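Local coordinates for protein short-chain dehydrogenase/reductase SDR (Vibrio parahaemolyticus, PDB 3GUY) that probably catalyses NAD(P)(H)-dependent oxidation or reduction of a substrate not yet identified, as in other short-chain dehydrogenases/reductases with a Rossmann fold, at residues A18-D22 and C44-N48; N124-S130 and K167-P173; S34-S39 and G50-R54. The protein carries 2 engineered substitutions. All coordinates share one frame; numbering follows the deposited sequence.

Contact 1 of 3, residues A18-D22 and C44-N48; sequences AKLYD and CLSNN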
loop_
_atom_site.group_PDB
_atom_site.type_symbol
_atom_site.label_atom_id
_atom_site.label_comp_id
_atom_site.label_asym_id
_atom_site.label_seq_id
_atom_site.Cartn_x
_atom_site.Cartn_y
_atom_site.Cartn_z
ATOM N N ALA D 18 25.402 14.407 -10.194
ATOM C CA ALA D 18 26.860 14.388 -10.314
ATOM C C ALA D 18 27.425 15.817 -10.109
ATOM O O ALA D 18 28.370 16.017 -9.344
ATOM C CB ALA D 18 27.309 13.776 -11.663
ATOM N N LYS D 19 26.807 16.799 -10.762
ATOM C CA LYS D 19 27.284 18.183 -10.713
ATOM C C LYS D 19 27.234 18.766 -9.295
ATOM O O LYS D 19 28.192 19.446 -8.882
ATOM C CB LYS D 19 26.496 19.052 -11.686
ATOM C CG LYS D 19 26.730 18.649 -13.096
ATOM C CD LYS D 19 25.796 19.346 -14.039
ATOM C CE LYS D 19 26.092 18.951 -15.469
ATOM N NZ LYS D 19 25.221 19.742 -16.391
ATOM N N LEU D 20 26.163 18.488 -8.536
ATOM C CA LEU D 20 26.038 19.029 -7.169
ATOM C C LEU D 20 27.034 18.372 -6.210
ATOM O O LEU D 20 27.575 19.039 -5.296
ATOM C CB LEU D 20 24.607 18.882 -6.610
ATOM C CG LEU D 20 23.408 19.567 -7.295
ATOM C CD1 LEU D 20 22.138 19.101 -6.566
ATOM C CD2 LEU D 20 23.451 21.101 -7.333
ATOM N N TYR D 21 27.281 17.081 -6.381
ATOM C CA TYR D 21 28.258 16.393 -5.528
ATOM C C TYR D 21 29.684 16.884 -5.878
ATOM O O TYR D 21 30.477 17.158 -4.998
ATOM C CB TYR D 21 28.224 14.870 -5.716
ATOM C CG TYR D 21 27.119 14.123 -5.027
ATOM C CD1 TYR D 21 27.007 14.127 -3.627
ATOM C CD2 TYR D 21 26.201 13.375 -5.757
ATOM C CE1 TYR D 21 26.003 13.424 -2.982
ATOM C CE2 TYR D 21 25.192 12.668 -5.118
ATOM C CZ TYR D 21 25.106 12.688 -3.734
ATOM O OH TYR D 21 24.113 11.975 -3.107
ATOM N N ASP D 22 29.992 16.963 -7.174
ATOM C CA ASP D 22 31.274 17.488 -7.644
ATOM C C ASP D 22 31.534 18.911 -7.115
ATOM O O ASP D 22 32.570 19.155 -6.504
ATOM C CB ASP D 22 31.308 17.502 -9.161
ATOM C CG ASP D 22 32.627 18.007 -9.704
ATOM O OD1 ASP D 22 33.601 17.245 -9.630
ATOM O OD2 ASP D 22 32.682 19.150 -10.219
ATOM N N CYS D 44 32.472 18.689 -17.427
ATOM C CA CYS D 44 31.989 19.769 -16.543
ATOM C C CYS D 44 32.467 19.638 -15.099
ATOM O O CYS D 44 32.314 20.575 -14.318
ATOM C CB CYS D 44 30.464 19.815 -16.469
ATOM S SG CYS D 44 29.630 19.763 -18.015
ATOM N N LEU D 45 33.000 18.484 -14.731
ATOM C CA LEU D 45 33.353 18.217 -13.356
ATOM C C LEU D 45 34.829 18.491 -13.172
ATOM O O LEU D 45 35.584 18.515 -14.155
ATOM C CB LEU D 45 33.030 16.764 -13.012
ATOM C CG LEU D 45 31.624 16.318 -13.446
ATOM C CD1 LEU D 45 31.381 14.867 -13.019
ATOM C CD2 LEU D 45 30.536 17.268 -12.914
ATOM N N SER D 46 35.234 18.723 -11.923
ATOM C CA SER D 46 36.633 18.975 -11.586
ATOM C C SER D 46 37.218 17.978 -10.561
ATOM O O SER D 46 38.431 17.931 -10.388
ATOM C CB SER D 46 36.773 20.391 -11.033
ATOM O OG SER D 46 36.951 20.323 -9.622
ATOM N N ASN D 47 36.368 17.220 -9.861
ATOM C CA ASN D 47 36.819 16.182 -8.891
ATOM C C ASN D 47 36.450 14.745 -9.299
ATOM O O ASN D 47 36.646 13.785 -8.541
ATOM C CB ASN D 47 36.257 16.521 -7.527
ATOM C CG ASN D 47 36.512 17.976 -7.183
ATOM O OD1 ASN D 47 37.664 18.425 -7.238
ATOM N ND2 ASN D 47 35.453 18.734 -6.926
ATOM N N ASN D 48 35.953 14.607 -10.519
ATOM C CA ASN D 48 35.584 13.298 -11.039
ATOM C C ASN D 48 36.791 12.367 -11.210
ATOM O O ASN D 48 37.859 12.780 -11.698
ATOM C CB ASN D 48 34.809 13.437 -12.358
ATOM C CG ASN D 48 34.557 12.099 -13.012
ATOM O OD1 ASN D 48 35.360 11.672 -13.844
ATOM N ND2 ASN D 48 33.497 11.373 -12.558
#
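Cys44 starts the contact lightly, its SG lying 4.4 Å from CE of the extended Lys19 chain, out on the surface. Leu45 does the apolar work. With CG anti to its carbonyl carbon, it carries CD2 against the helix, 3.8 Å from CB of Asp22 and close to CA and CG of Lys19, while CD1 is directed to CB of Ala18; the same leucine also touches Thr28 and Leu30 of strand 28-32, so it fills the angle between helix 12-23 of the Rossmann fold and the sheet. At Ser46 the chain turns polar: its backbone N donates to OD2 of Asp22 at 3.1 Å, on the syn side and 20° out of the carboxylate plane, with a weaker branch to OD1. Asn47 follows with two bonds. Its backbone N meets the syn lone pair of Asp22 OD1 at 2.8 Å, and its side-chain ND2 reaches back to the main-chain O of Asp22 at 2.9 Å. Asn48 turns to Thr28 and Gly50. One buried carboxylate thus takes successive backbone N-H groups of the loop leading into strand 51-53, which fixes its rotation; with both donating to it, the carboxylate probably stays ionised.

Contact 2 of 3, residues N124-S130 and K167-P173; sequences NVVMIMS and KIIAVYP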
loop_
_atom_site.group_PDB
_atom_site.type_symbol
_atom_site.label_atom_id
_atom_site.label_comp_id
_atom_site.label_asym_id
_atom_site.label_seq_id
_atom_site.Cartn_x
_atom_site.Cartn_y
_atom_site.Cartn_z
ATOM N N ASN D 124 25.615 4.136 1.565
ATOM C CA ASN D 124 24.231 4.597 1.417
ATOM C C ASN D 124 23.878 4.321 -0.018
ATOM O O ASN D 124 24.498 4.874 -0.931
ATOM C CB ASN D 124 24.081 6.111 1.710
ATOM C CG ASN D 124 24.039 6.429 3.212
ATOM O OD1 ASN D 124 23.745 5.552 4.055
ATOM N ND2 ASN D 124 24.350 7.703 3.557
ATOM N N VAL D 125 22.934 3.405 -0.228
ATOM C CA VAL D 125 22.509 3.076 -1.560
ATOM C C VAL D 125 21.225 3.839 -1.829
ATOM O O VAL D 125 20.226 3.615 -1.174
ATOM C CB VAL D 125 22.329 1.568 -1.691
ATOM C CG1 VAL D 125 21.823 1.237 -3.043
ATOM C CG2 VAL D 125 23.705 0.889 -1.429
ATOM N N VAL D 126 21.282 4.772 -2.751
ATOM C CA VAL D 126 20.149 5.593 -3.071
ATOM C C VAL D 126 19.485 5.008 -4.310
ATOM O O VAL D 126 19.965 5.165 -5.440
ATOM C CB VAL D 126 20.531 7.050 -3.319
ATOM C CG1 VAL D 126 19.268 7.868 -3.704
ATOM C CG2 VAL D 126 21.272 7.648 -2.085
ATOM N N MET D 127 18.335 4.380 -4.099
ATOM C CA MET D 127 17.588 3.803 -5.230
ATOM C C MET D 127 16.507 4.753 -5.768
ATOM O O MET D 127 15.491 4.993 -5.131
ATOM C CB MET D 127 17.014 2.468 -4.795
ATOM C CG MET D 127 18.091 1.414 -4.379
ATOM S SD MET D 127 19.145 0.741 -5.741
ATOM C CE MET D 127 17.695 0.235 -6.771
ATOM N N ILE D 128 16.701 5.283 -6.970
ATOM C CA ILE D 128 15.726 6.206 -7.522
ATOM C C ILE D 128 14.692 5.448 -8.344
ATOM O O ILE D 128 15.034 4.716 -9.292
ATOM C CB ILE D 128 16.364 7.319 -8.331
ATOM C CG1 ILE D 128 17.370 8.093 -7.430
ATOM C CG2 ILE D 128 15.297 8.240 -8.900
ATOM C CD1 ILE D 128 18.109 9.119 -8.161
ATOM N N MET D 129 13.425 5.611 -7.961
ATOM C CA MET D 129 12.349 4.871 -8.602
ATOM C C MET D 129 11.471 5.905 -9.304
ATOM O O MET D 129 11.935 6.649 -10.153
ATOM C CB MET D 129 11.590 3.968 -7.567
ATOM C CG MET D 129 12.361 2.709 -7.199
ATOM S SD MET D 129 11.848 1.818 -5.753
ATOM C CE MET D 129 12.530 3.028 -4.562
ATOM N N SER D 130 10.211 5.984 -8.937
ATOM C CA SER D 130 9.277 6.886 -9.592
ATOM C C SER D 130 8.036 6.819 -8.732
ATOM O O SER D 130 7.858 5.850 -7.944
ATOM C CB SER D 130 8.951 6.405 -11.014
ATOM O OG SER D 130 7.655 6.835 -11.404
ATOM N N LYS D 167 22.648 0.890 4.117
ATOM C CA LYS D 167 21.272 1.359 4.184
ATOM C C LYS D 167 20.761 1.620 2.783
ATOM O O LYS D 167 21.513 2.022 1.930
ATOM C CB LYS D 167 21.255 2.700 4.925
ATOM C CG LYS D 167 20.968 2.562 6.381
ATOM C CD LYS D 167 21.361 3.800 7.181
ATOM C CE LYS D 167 21.332 5.122 6.414
ATOM N NZ LYS D 167 22.680 5.761 6.530
ATOM N N ILE D 168 19.468 1.431 2.565
ATOM C CA ILE D 168 18.893 1.811 1.282
ATOM C C ILE D 168 17.938 3.018 1.458
ATOM O O ILE D 168 17.067 3.011 2.307
ATOM C CB ILE D 168 18.136 0.625 0.627
ATOM C CG1 ILE D 168 19.088 -0.520 0.282
ATOM C CG2 ILE D 168 17.466 1.070 -0.663
ATOM C CD1 ILE D 168 18.352 -1.819 -0.120
ATOM N N ILE D 169 18.139 4.030 0.635
ATOM C CA ILE D 169 17.333 5.278 0.621
ATOM C C ILE D 169 16.459 5.213 -0.629
ATOM O O ILE D 169 16.944 4.912 -1.722
ATOM C CB ILE D 169 18.198 6.565 0.554
ATOM C CG1 ILE D 169 19.320 6.545 1.618
ATOM C CG2 ILE D 169 17.331 7.889 0.623
ATOM C CD1 ILE D 169 18.868 6.258 2.930
ATOM N N ALA D 170 15.156 5.375 -0.428
ATOM C CA ALA D 170 14.194 5.237 -1.539
ATOM C C ALA D 170 13.762 6.615 -1.971
ATOM O O ALA D 170 13.371 7.429 -1.166
ATOM C CB ALA D 170 12.976 4.389 -1.120
ATOM N N VAL D 171 13.857 6.890 -3.251
ATOM C CA VAL D 171 13.492 8.183 -3.785
ATOM C C VAL D 171 12.481 7.952 -4.897
ATOM O O VAL D 171 12.706 7.082 -5.752
ATOM C CB VAL D 171 14.725 8.898 -4.396
ATOM C CG1 VAL D 171 14.330 10.270 -4.865
ATOM C CG2 VAL D 171 15.937 8.896 -3.380
ATOM N N TYR D 172 11.385 8.730 -4.869
ATOM C CA TYR D 172 10.264 8.591 -5.800
ATOM C C TYR D 172 9.943 9.919 -6.449
ATOM O O TYR D 172 9.175 10.713 -5.894
ATOM C CB TYR D 172 8.998 8.072 -5.101
ATOM C CG TYR D 172 9.183 6.788 -4.321
ATOM C CD1 TYR D 172 9.039 5.543 -4.929
ATOM C CD2 TYR D 172 9.550 6.816 -2.992
ATOM C CE1 TYR D 172 9.207 4.362 -4.217
ATOM C CE2 TYR D 172 9.737 5.613 -2.250
ATOM C CZ TYR D 172 9.540 4.400 -2.875
ATOM O OH TYR D 172 9.759 3.251 -2.151
ATOM N N PRO D 173 10.568 10.202 -7.596
ATOM C CA PRO D 173 10.230 11.409 -8.302
ATOM C C PRO D 173 8.989 11.251 -9.154
ATOM O O PRO D 173 8.742 10.172 -9.722
ATOM C CB PRO D 173 11.430 11.662 -9.204
ATOM C CG PRO D 173 12.314 10.516 -9.066
ATOM C CD PRO D 173 11.835 9.595 -8.044
#
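Two neighbouring parallel strands meet here in the core of the Rossmann-fold sheet: 124-128 and 167-173 belong to a right-handed beta-alpha-beta crossover whose connection contains helix 141-160. Backbone bonds alternate between the strands in the parallel manner, from Val125 N to Lys167 O through Ile169 N to Val125 O and Met127 N to Ile169 O, then Val171 N to Met127 O. The ladder outlasts the first strand, since Met129 N still donates to Val171 O at 2.7 Å.

Side chains sort onto two faces. On the one carrying Val126, Ile128, Ile169 and Val171, the valines pack closely, CG1 of Val126 lying 3.5 Å from CG2 of Val171, and Ile128 sets CG2 against CG of Pro173, the two side chains nearly perpendicular. The other face, with Val125, Met127, Ile168 and Ala170, looks toward helix 141-160. There CG of Met127 rests 3.8 Å from CG2 of Ile168, and Ile168 in turn touches Val157 of the helix.

At the N-terminal end, Asn124 and Lys167 run side by side. The lysine chain bends at its last two torsions (chi3 28°, chi4 -124°), which brings NZ back to OD1 of Asn124 at 2.7 Å; Tyr214 adds a cation-pi partner.

Past the strand end, Ser130 hydrogen-bonds through OG to Ala132 N, whereas its own backbone N is buried without a partner. Its O comes up to the edge of the Tyr172 ring, in plane and near CD1. Met129 lies alongside the same tyrosine in an oblique Met-aromatic contact, SD 5.0 Å from the ring centroid. The bend at chi3 (-74°) turns the methionine methyl toward the tyrosine and Ala170, placing CE 3.6 Å from Tyr172 CE1 and 3.7 Å from Ala170 CB.

Contact 3 of 3, residues S34-S39 and G50-R54; sequences SESKLS and GYRAR. Engineered in segment 50-54: Arg54 (natural residue Cys).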
loop_
_atom_site.group_PDB
_atom_site.type_symbol
_atom_site.label_atom_id
_atom_site.label_comp_id
_atom_site.label_asym_id
_atom_site.label_seq_id
_atom_site.Cartn_x
_atom_site.Cartn_y
_atom_site.Cartn_z
ATOM N N SER D 34 26.308 5.423 -22.775
ATOM C CA SER D 34 27.073 6.162 -23.775
ATOM C C SER D 34 28.324 6.864 -23.243
ATOM O O SER D 34 28.226 7.905 -22.613
ATOM C CB SER D 34 26.170 7.220 -24.398
ATOM O OG SER D 34 26.850 7.943 -25.390
ATOM N N GLU D 35 29.493 6.307 -23.538
ATOM C CA GLU D 35 30.764 6.966 -23.246
ATOM C C GLU D 35 30.847 8.388 -23.853
ATOM O O GLU D 35 31.354 9.321 -23.193
ATOM C CB GLU D 35 31.939 6.072 -23.676
ATOM C CG GLU D 35 33.295 6.756 -23.735
ATOM C CD GLU D 35 34.473 5.786 -23.548
ATOM O OE1 GLU D 35 34.233 4.558 -23.362
ATOM O OE2 GLU D 35 35.647 6.257 -23.594
ATOM N N SER D 36 30.314 8.588 -25.060
ATOM C CA SER D 36 30.276 9.954 -25.624
ATOM C C SER D 36 29.553 10.947 -24.700
ATOM O O SER D 36 30.128 11.954 -24.286
ATOM C CB SER D 36 29.675 9.971 -27.040
ATOM O OG SER D 36 30.609 9.433 -27.988
ATOM N N LYS D 37 28.297 10.661 -24.369
ATOM C CA LYS D 37 27.551 11.462 -23.348
ATOM C C LYS D 37 28.214 11.548 -21.919
ATOM O O LYS D 37 28.246 12.620 -21.313
ATOM C CB LYS D 37 26.095 10.971 -23.251
ATOM C CG LYS D 37 25.150 11.653 -24.227
ATOM C CD LYS D 37 23.882 10.818 -24.476
ATOM C CE LYS D 37 23.150 11.277 -25.748
ATOM N NZ LYS D 37 22.929 10.167 -26.736
ATOM N N LEU D 38 28.723 10.439 -21.381
ATOM C CA LEU D 38 29.495 10.461 -20.131
ATOM C C LEU D 38 30.683 11.451 -20.148
ATOM O O LEU D 38 30.797 12.297 -19.266
ATOM C CB LEU D 38 29.986 9.051 -19.745
ATOM C CG LEU D 38 28.917 8.046 -19.277
ATOM C CD1 LEU D 38 29.447 6.620 -19.255
ATOM C CD2 LEU D 38 28.336 8.433 -17.897
ATOM N N SER D 39 31.553 11.353 -21.153
ATOM C CA SER D 39 32.606 12.349 -21.394
ATOM C C SER D 39 32.115 13.776 -21.193
ATOM O O SER D 39 32.715 14.530 -20.435
ATOM C CB SER D 39 33.143 12.239 -22.831
ATOM O OG SER D 39 34.079 11.190 -22.932
ATOM N N GLY D 50 36.619 9.251 -12.850
ATOM C CA GLY D 50 36.360 8.235 -13.850
ATOM C C GLY D 50 34.900 8.103 -14.208
ATOM O O GLY D 50 34.010 8.635 -13.541
ATOM N N TYR D 51 34.704 7.444 -15.331
ATOM C CA TYR D 51 33.412 7.092 -15.862
ATOM C C TYR D 51 33.609 5.846 -16.716
ATOM O O TYR D 51 34.717 5.611 -17.258
ATOM C CB TYR D 51 32.837 8.213 -16.712
ATOM C CG TYR D 51 33.672 8.656 -17.913
ATOM C CD1 TYR D 51 33.487 8.073 -19.162
ATOM C CD2 TYR D 51 34.615 9.695 -17.809
ATOM C CE1 TYR D 51 34.228 8.486 -20.280
ATOM C CE2 TYR D 51 35.374 10.121 -18.926
ATOM C CZ TYR D 51 35.166 9.511 -20.157
ATOM O OH TYR D 51 35.874 9.902 -21.270
ATOM N N ARG D 52 32.561 5.047 -16.850
ATOM C CA ARG D 52 32.646 3.859 -17.687
ATOM C C ARG D 52 31.274 3.529 -18.242
ATOM O O ARG D 52 30.312 3.430 -17.483
ATOM C CB ARG D 52 33.147 2.704 -16.858
ATOM C CG ARG D 52 33.572 1.523 -17.667
ATOM C CD ARG D 52 34.126 0.492 -16.775
ATOM N NE ARG D 52 34.543 -0.698 -17.510
ATOM C CZ ARG D 52 34.888 -1.845 -16.937
ATOM N NH1 ARG D 52 34.843 -1.999 -15.619
ATOM N NH2 ARG D 52 35.259 -2.862 -17.697
ATOM N N ALA D 53 31.191 3.393 -19.557
ATOM C CA ALA D 53 29.968 2.950 -20.219
ATOM C C ALA D 53 29.697 1.524 -19.832
ATOM O O ALA D 53 30.585 0.673 -19.974
ATOM C CB ALA D 53 30.123 3.055 -21.741
ATOM N N ARG D 54 28.478 1.235 -19.351
ATOM C CA ARG D 54 28.088 -0.117 -19.002
ATOM C C ARG D 54 26.617 -0.357 -19.348
ATOM O O ARG D 54 25.808 0.566 -19.292
ATOM C CB ARG D 54 28.254 -0.378 -17.507
ATOM C CG ARG D 54 29.611 -0.064 -16.874
ATOM C CD ARG D 54 30.490 -1.250 -16.741
ATOM N NE ARG D 54 31.032 -1.649 -18.031
ATOM C CZ ARG D 54 31.627 -2.818 -18.281
ATOM N NH1 ARG D 54 32.102 -3.054 -19.485
ATOM N NH2 ARG D 54 31.748 -3.747 -17.343
HETATM O O HOH W 1 36.568 8.789 -23.753
HETATM O O HOH W 2 33.619 3.469 -21.169
#
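Glu35, Leu38 and Ser39 on the first turns of helix 35-42 pack against Tyr51 and Ala53 of the short, weakly bonded edge strand at about 51-53, within the beta-alpha-beta unit 28-32, 35-42, 51-53 of the Rossmann fold. Helix and strand run roughly antiparallel, at 160°, with the axes of their short segments 8.0 Å apart.

The apolar part centres on Leu38, the buried residue of the contact. Its CB sits 3.7 Å from CD1 of Tyr51, while CD1 of the leucine lies over the peptide joining Arg52 to Ala53; beyond, the leucine touches Leu30 of strand 28-32. Nearer the helix start, CB of Ala53 meets CB of Glu35 at 4.0 Å. Tyr51 holds CG between its backbone N and carbonyl carbon (chi1 59°), a torsion that swings the ring along the helix flank. One ring face then lies beneath the backbone at Ser39 N, and CG of Glu35 comes in at the ring edge.

On the strand's other side, Arg52 and the engineered Arg54 stack their guanidinium groups face to face, Arg54 NH2 bonding to Glu61 O and Gln64 OE1.

Polar contacts gather round the phenol oxygen and the glutamate. OH of Tyr51 and OG of Ser39 are hydrogen-bonded at 2.8 Å. The helix start is capped separately by Ser34, whose OG accepts from Lys37 N. The extended Glu35 carboxylate, its plane 85° from the tyrosine ring, works through two bridging waters. One donates to OE2 of Glu35 and joins Tyr51 OH, lying at the edge of the ring; the other donates to OE1 of Glu35 and accepts from Ala53 N, its oxygen 2.9 Å from that nitrogen.

How the contacts relate
From the N terminus, helix 12-23 supplies the first half of contact 1, and the chain then passes through strand 28-32 into helix 35-42, where contact 3 opens. Contact 1 closes at 44-48 before contact 3 closes at 50-54, so the two loops cross; their later segments lie close in sequence, and their centres are about 14 Å apart. Contact 1 ties the loop before edge strand 51-53 to helix 12-23, and contact 3 ties the strand itself to helix 35-42. Contact 2 comes later, in series with both, closing the crossover from strand 124-128 to 167-174. Contacts 2 and 3 reach the same parallel sheet, one deep inside and the other at its edge, with centres about 22 Å apart.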